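Long-range contact in exopolysaccharide biosynthesis protein (Pantoea stewartii subsp. stewartii DC283, PDB 6TGF), which probably modifies the glycan of the bacterial biofilm, as a hydrolase with a parallel beta-helix fold like that of bacteriophage tailspikes: residues Pro171-Phe183 / Val217-Val229. Residues are numbered along the deposited sequence; the frame is centred on the assembly and turned at random.
Sequences PSVDDLRKTRPLF and VIFSGDGFHWRRV. With EDO (1,2-ethanediol), chain C.
The W226 indole is clamped between L176 and P181: L176 CD1 sits over the five-membered ring, 3.6 Å from its centroid, and P181 CG covers the opposite face, 3.5 Å from CZ2. In the indole plane, NE1 donates to T179 O (2.9 Å, N-H...O 149°), fixing the ring's rotation and tying the turn L176-T179 to strand 224-228. A chi1 of 67° sets F224 CG between its backbone N and carbonyl carbon, bringing the ring against R180 and P181. R180 CA lies over the centre of one face, 3.8 Å from the centroid, G221 CA backs the other, and P181 CD reaches F224 CD1 obliquely (3.5 Å). V173 CG1 covers a face of F219 near its rim (3.5 Å to CE1), and L176 CD2 meets F219 CB; I188 and I170 also pack on L176. R177, its NE salt-bridged to D213, brings NH2 to the F219 ring edge at CD1 (3.8 Å), guanidinium and ring planes 49° apart; a water links R177 O to D222 N. Short helix 173-176 and the turn that runs on from it close over one face of a beta-hairpin, contributing to the apolar interior of a small mixed-sheet unit preceding the tailspike-like parallel beta-helix.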
loop_
_atom_site.group_PDB
_atom_site.type_symbol
_atom_site.label_atom_id
_atom_site.label_comp_id
_atom_site.label_asym_id
_atom_site.label_seq_id
_atom_site.Cartn_x
_atom_site.Cartn_y
_atom_site.Cartn_z
ATOM N N PRO B 171 -12.363 -29.857 37.067
ATOM C CA PRO B 171 -11.600 -30.331 35.909
ATOM C C PRO B 171 -12.198 -30.026 34.523
ATOM O O PRO B 171 -11.416 -29.833 33.610
ATOM C CB PRO B 171 -11.525 -31.852 36.135
ATOM C CG PRO B 171 -12.752 -32.180 36.956
ATOM C CD PRO B 171 -13.016 -30.952 37.802
ATOM N N SER B 172 -13.531 -29.994 34.387
ATOM C CA SER B 172 -14.248 -29.838 33.090
ATOM C C SER B 172 -15.538 -29.029 33.270
ATOM O O SER B 172 -15.981 -28.882 34.425
ATOM C CB SER B 172 -14.535 -31.186 32.483
ATOM O OG SER B 172 -15.411 -31.939 33.311
ATOM N N VAL B 173 -16.122 -28.533 32.170
ATOM C CA VAL B 173 -17.415 -27.778 32.193
ATOM C C VAL B 173 -18.541 -28.766 32.519
ATOM O O VAL B 173 -19.512 -28.348 33.181
ATOM C CB VAL B 173 -17.713 -27.003 30.891
ATOM C CG1 VAL B 173 -16.555 -26.123 30.462
ATOM C CG2 VAL B 173 -18.135 -27.907 29.748
ATOM N N ASP B 174 -18.412 -30.017 32.060
ATOM C CA ASP B 174 -19.320 -31.144 32.411
ATOM C C ASP B 174 -19.511 -31.165 33.933
ATOM O O ASP B 174 -20.674 -31.225 34.383
ATOM C CB ASP B 174 -18.775 -32.484 31.905
ATOM C CG ASP B 174 -18.911 -32.704 30.406
ATOM O OD1 ASP B 174 -19.518 -31.850 29.729
ATOM O OD2 ASP B 174 -18.401 -33.734 29.923
ATOM N N ASP B 175 -18.407 -31.093 34.684
ATOM C CA ASP B 175 -18.395 -31.099 36.172
ATOM C C ASP B 175 -18.852 -29.731 36.700
ATOM O O ASP B 175 -19.519 -29.707 37.756
ATOM C CB ASP B 175 -17.015 -31.490 36.709
ATOM C CG ASP B 175 -16.663 -32.947 36.455
ATOM O OD1 ASP B 175 -17.419 -33.822 36.923
ATOM O OD2 ASP B 175 -15.647 -33.197 35.778
ATOM N N LEU B 176 -18.517 -28.642 35.997
ATOM C CA LEU B 176 -18.895 -27.249 36.373
ATOM C C LEU B 176 -20.420 -27.089 36.323
ATOM O O LEU B 176 -20.970 -26.447 37.239
ATOM C CB LEU B 176 -18.213 -26.254 35.428
ATOM C CG LEU B 176 -18.402 -24.777 35.775
ATOM C CD1 LEU B 176 -17.726 -24.433 37.092
ATOM C CD2 LEU B 176 -17.873 -23.888 34.660
ATOM N N ARG B 177 -21.070 -27.652 35.298
ATOM C CA ARG B 177 -22.542 -27.569 35.087
ATOM C C ARG B 177 -23.283 -28.394 36.148
ATOM O O ARG B 177 -24.508 -28.210 36.273
ATOM C CB ARG B 177 -22.912 -28.053 33.682
ATOM C CG ARG B 177 -22.586 -27.062 32.576
ATOM C CD ARG B 177 -22.577 -27.730 31.217
ATOM N NE ARG B 177 -22.372 -26.787 30.127
ATOM C CZ ARG B 177 -22.073 -27.127 28.875
ATOM N NH1 ARG B 177 -21.934 -28.400 28.538
ATOM N NH2 ARG B 177 -21.907 -26.192 27.959
ATOM N N LYS B 178 -22.575 -29.273 36.866
ATOM C CA LYS B 178 -23.143 -30.174 37.908
ATOM C C LYS B 178 -22.832 -29.642 39.315
ATOM O O LYS B 178 -23.420 -30.171 40.278
ATOM C CB LYS B 178 -22.590 -31.590 37.729
ATOM C CG LYS B 178 -23.174 -32.359 36.553
ATOM C CD LYS B 178 -22.380 -33.593 36.183
ATOM C CE LYS B 178 -23.164 -34.557 35.320
ATOM N NZ LYS B 178 -22.390 -35.785 35.024
ATOM N N THR B 179 -21.950 -28.644 39.434
ATOM C CA THR B 179 -21.501 -28.062 40.727
ATOM C C THR B 179 -22.317 -26.803 41.038
ATOM O O THR B 179 -22.063 -25.773 40.394
ATOM C CB THR B 179 -20.002 -27.735 40.700
ATOM O OG1 THR B 179 -19.288 -28.925 40.358
ATOM C CG2 THR B 179 -19.495 -27.192 42.019
ATOM N N ARG B 180 -23.248 -26.882 41.992
ATOM C CA ARG B 180 -24.009 -25.707 42.499
ATOM C C ARG B 180 -23.050 -24.816 43.285
ATOM O O ARG B 180 -22.309 -25.311 44.131
ATOM C CB ARG B 180 -25.189 -26.151 43.371
ATOM C CG ARG B 180 -25.916 -25.008 44.068
ATOM C CD ARG B 180 -27.199 -25.450 44.744
ATOM N NE ARG B 180 -28.382 -25.113 43.960
ATOM C CZ ARG B 180 -29.240 -24.134 44.236
ATOM N NH1 ARG B 180 -29.076 -23.365 45.298
ATOM N NH2 ARG B 180 -30.277 -23.931 43.442
ATOM N N PRO B 181 -23.013 -23.487 43.023
ATOM C CA PRO B 181 -22.229 -22.565 43.845
ATOM C C PRO B 181 -22.659 -22.608 45.319
ATOM O O PRO B 181 -23.830 -22.822 45.578
ATOM C CB PRO B 181 -22.518 -21.177 43.250
ATOM C CG PRO B 181 -23.014 -21.450 41.843
ATOM C CD PRO B 181 -23.688 -22.805 41.907
ATOM N N LEU B 182 -21.709 -22.409 46.238
ATOM C CA LEU B 182 -21.970 -22.336 47.703
ATOM C C LEU B 182 -22.859 -21.122 47.996
ATOM O O LEU B 182 -23.786 -21.256 48.820
ATOM C CB LEU B 182 -20.644 -22.234 48.464
ATOM C CG LEU B 182 -19.849 -23.533 48.594
ATOM C CD1 LEU B 182 -18.522 -23.281 49.293
ATOM C CD2 LEU B 182 -20.645 -24.595 49.339
ATOM N N PHE B 183 -22.575 -19.994 47.339
ATOM C CA PHE B 183 -23.287 -18.700 47.513
ATOM C C PHE B 183 -23.131 -17.841 46.252
ATOM O O PHE B 183 -22.292 -18.173 45.389
ATOM C CB PHE B 183 -22.752 -17.971 48.748
ATOM C CG PHE B 183 -21.249 -17.873 48.814
ATOM C CD1 PHE B 183 -20.571 -16.866 48.143
ATOM C CD2 PHE B 183 -20.508 -18.787 49.546
ATOM C CE1 PHE B 183 -19.190 -16.778 48.202
ATOM C CE2 PHE B 183 -19.126 -18.697 49.606
ATOM C CZ PHE B 183 -18.469 -17.694 48.933
ATOM N N VAL B 217 -18.811 -18.460 27.927
ATOM C CA VAL B 217 -18.736 -17.430 29.006
ATOM C C VAL B 217 -19.694 -17.815 30.145
ATOM O O VAL B 217 -19.312 -17.618 31.316
ATOM C CB VAL B 217 -19.030 -16.028 28.440
ATOM C CG1 VAL B 217 -18.963 -14.951 29.514
ATOM C CG2 VAL B 217 -18.092 -15.686 27.290
ATOM N N ILE B 218 -20.878 -18.344 29.815
ATOM C CA ILE B 218 -21.919 -18.802 30.787
ATOM C C ILE B 218 -22.072 -20.325 30.669
ATOM O O ILE B 218 -22.434 -20.795 29.572
ATOM C CB ILE B 218 -23.263 -18.083 30.540
ATOM C CG1 ILE B 218 -23.136 -16.560 30.637
ATOM C CG2 ILE B 218 -24.345 -18.621 31.468
ATOM C CD1 ILE B 218 -22.869 -16.038 32.030
ATOM N N PHE B 219 -21.808 -21.052 31.761
ATOM C CA PHE B 219 -22.088 -22.504 31.922
ATOM C C PHE B 219 -23.109 -22.677 33.050
ATOM O O PHE B 219 -22.766 -22.385 34.214
ATOM C CB PHE B 219 -20.800 -23.278 32.211
ATOM C CG PHE B 219 -19.728 -23.107 31.167
ATOM C CD1 PHE B 219 -19.682 -23.928 30.052
ATOM C CD2 PHE B 219 -18.770 -22.113 31.296
ATOM C CE1 PHE B 219 -18.698 -23.761 29.091
ATOM C CE2 PHE B 219 -17.786 -21.947 30.334
ATOM C CZ PHE B 219 -17.751 -22.773 29.234
ATOM N N SER B 220 -24.322 -23.125 32.712
ATOM C CA SER B 220 -25.494 -23.174 33.624
ATOM C C SER B 220 -25.879 -24.623 33.945
ATOM O O SER B 220 -25.669 -25.507 33.088
ATOM C CB SER B 220 -26.660 -22.413 33.050
ATOM O OG SER B 220 -26.956 -22.855 31.736
ATOM N N GLY B 221 -26.414 -24.834 35.151
ATOM C CA GLY B 221 -27.012 -26.100 35.611
ATOM C C GLY B 221 -28.460 -25.894 36.010
ATOM O O GLY B 221 -29.086 -24.956 35.481
ATOM N N ASP B 222 -28.970 -26.726 36.922
ATOM C CA ASP B 222 -30.383 -26.695 37.384
ATOM C C ASP B 222 -30.514 -25.638 38.488
ATOM O O ASP B 222 -30.296 -25.979 39.665
ATOM C CB ASP B 222 -30.841 -28.085 37.838
ATOM C CG ASP B 222 -32.346 -28.292 37.800
ATOM O OD1 ASP B 222 -33.075 -27.309 37.550
ATOM O OD2 ASP B 222 -32.781 -29.442 38.016
ATOM N N GLY B 223 -30.839 -24.398 38.106
ATOM C CA GLY B 223 -31.138 -23.287 39.031
ATOM C C GLY B 223 -29.896 -22.506 39.426
ATOM O O GLY B 223 -29.928 -21.850 40.485
ATOM N N PHE B 224 -28.843 -22.560 38.606
ATOM C CA PHE B 224 -27.570 -21.822 38.819
ATOM C C PHE B 224 -26.776 -21.763 37.511
ATOM O O PHE B 224 -27.120 -22.480 36.548
ATOM C CB PHE B 224 -26.731 -22.489 39.912
ATOM C CG PHE B 224 -26.200 -23.853 39.550
ATOM C CD1 PHE B 224 -25.008 -23.992 38.854
ATOM C CD2 PHE B 224 -26.894 -25.000 39.902
ATOM C CE1 PHE B 224 -24.523 -25.247 38.521
ATOM C CE2 PHE B 224 -26.407 -26.254 39.568
ATOM C CZ PHE B 224 -25.222 -26.375 38.880
ATOM N N HIS B 225 -25.730 -20.932 37.497
ATOM C CA HIS B 225 -24.750 -20.820 36.386
ATOM C C HIS B 225 -23.426 -20.269 36.919
ATOM O O HIS B 225 -23.401 -19.770 38.063
ATOM C CB HIS B 225 -25.320 -19.967 35.241
ATOM C CG HIS B 225 -25.265 -18.495 35.483
ATOM N ND1 HIS B 225 -26.300 -17.806 36.084
ATOM C CD2 HIS B 225 -24.316 -17.578 35.196
ATOM C CE1 HIS B 225 -25.987 -16.529 36.161
ATOM N NE2 HIS B 225 -24.774 -16.362 35.626
ATOM N N TRP B 226 -22.372 -20.385 36.109
ATOM C CA TRP B 226 -21.028 -19.803 36.352
ATOM C C TRP B 226 -20.691 -18.853 35.201
ATOM O O TRP B 226 -20.818 -19.274 34.037
ATOM C CB TRP B 226 -19.978 -20.910 36.491
ATOM C CG TRP B 226 -20.233 -21.854 37.625
ATOM C CD1 TRP B 226 -20.966 -23.002 37.581
ATOM C CD2 TRP B 226 -19.749 -21.737 38.975
ATOM N NE1 TRP B 226 -20.973 -23.606 38.808
ATOM C CE2 TRP B 226 -20.236 -22.855 39.684
ATOM C CE3 TRP B 226 -18.958 -20.802 39.652
ATOM C CZ2 TRP B 226 -19.956 -23.060 41.035
ATOM C CZ3 TRP B 226 -18.681 -21.006 40.987
ATOM C CH2 TRP B 226 -19.175 -22.121 41.667
ATOM N N ARG B 227 -20.294 -17.619 35.522
ATOM C CA ARG B 227 -19.899 -16.578 34.536
ATOM C C ARG B 227 -18.371 -16.470 34.533
ATOM O O ARG B 227 -17.790 -16.267 35.618
ATOM C CB ARG B 227 -20.583 -15.248 34.867
ATOM C CG ARG B 227 -20.129 -14.065 34.019
ATOM C CD ARG B 227 -21.145 -12.931 33.954
ATOM N NE ARG B 227 -22.189 -13.041 34.973
ATOM C CZ ARG B 227 -23.499 -13.180 34.742
ATOM N NH1 ARG B 227 -23.980 -13.202 33.508
ATOM N NH2 ARG B 227 -24.335 -13.281 35.763
ATOM N N ARG B 228 -17.754 -16.627 33.359
ATOM C CA ARG B 228 -16.286 -16.506 33.154
ATOM C C ARG B 228 -15.857 -15.078 33.508
ATOM O O ARG B 228 -16.552 -14.131 33.086
ATOM C CB ARG B 228 -15.917 -16.839 31.706
ATOM C CG ARG B 228 -14.418 -16.897 31.448
ATOM C CD ARG B 228 -14.083 -17.234 30.009
ATOM N NE ARG B 228 -13.121 -18.326 29.956
ATOM C CZ ARG B 228 -13.409 -19.596 29.680
ATOM N NH1 ARG B 228 -14.646 -19.971 29.394
ATOM N NH2 ARG B 228 -12.445 -20.497 29.678
ATOM N N VAL B 229 -14.763 -14.936 34.263
ATOM C CA VAL B 229 -14.113 -13.625 34.556
ATOM C C VAL B 229 -13.247 -13.265 33.344
ATOM O O VAL B 229 -12.193 -13.908 33.158
ATOM C CB VAL B 229 -13.294 -13.657 35.860
ATOM C CG1 VAL B 229 -12.634 -12.314 36.145
ATOM C CG2 VAL B 229 -14.138 -14.092 37.049
HETATM C C1 EDO C . -15.396 -34.049 27.233
HETATM O O1 EDO C . -16.566 -33.302 27.507
HETATM C C2 EDO C . -15.497 -34.880 26.008
HETATM O O2 EDO C . -16.384 -34.359 25.034
HETATM O O HOH W 1 -27.190 -29.043 36.879
#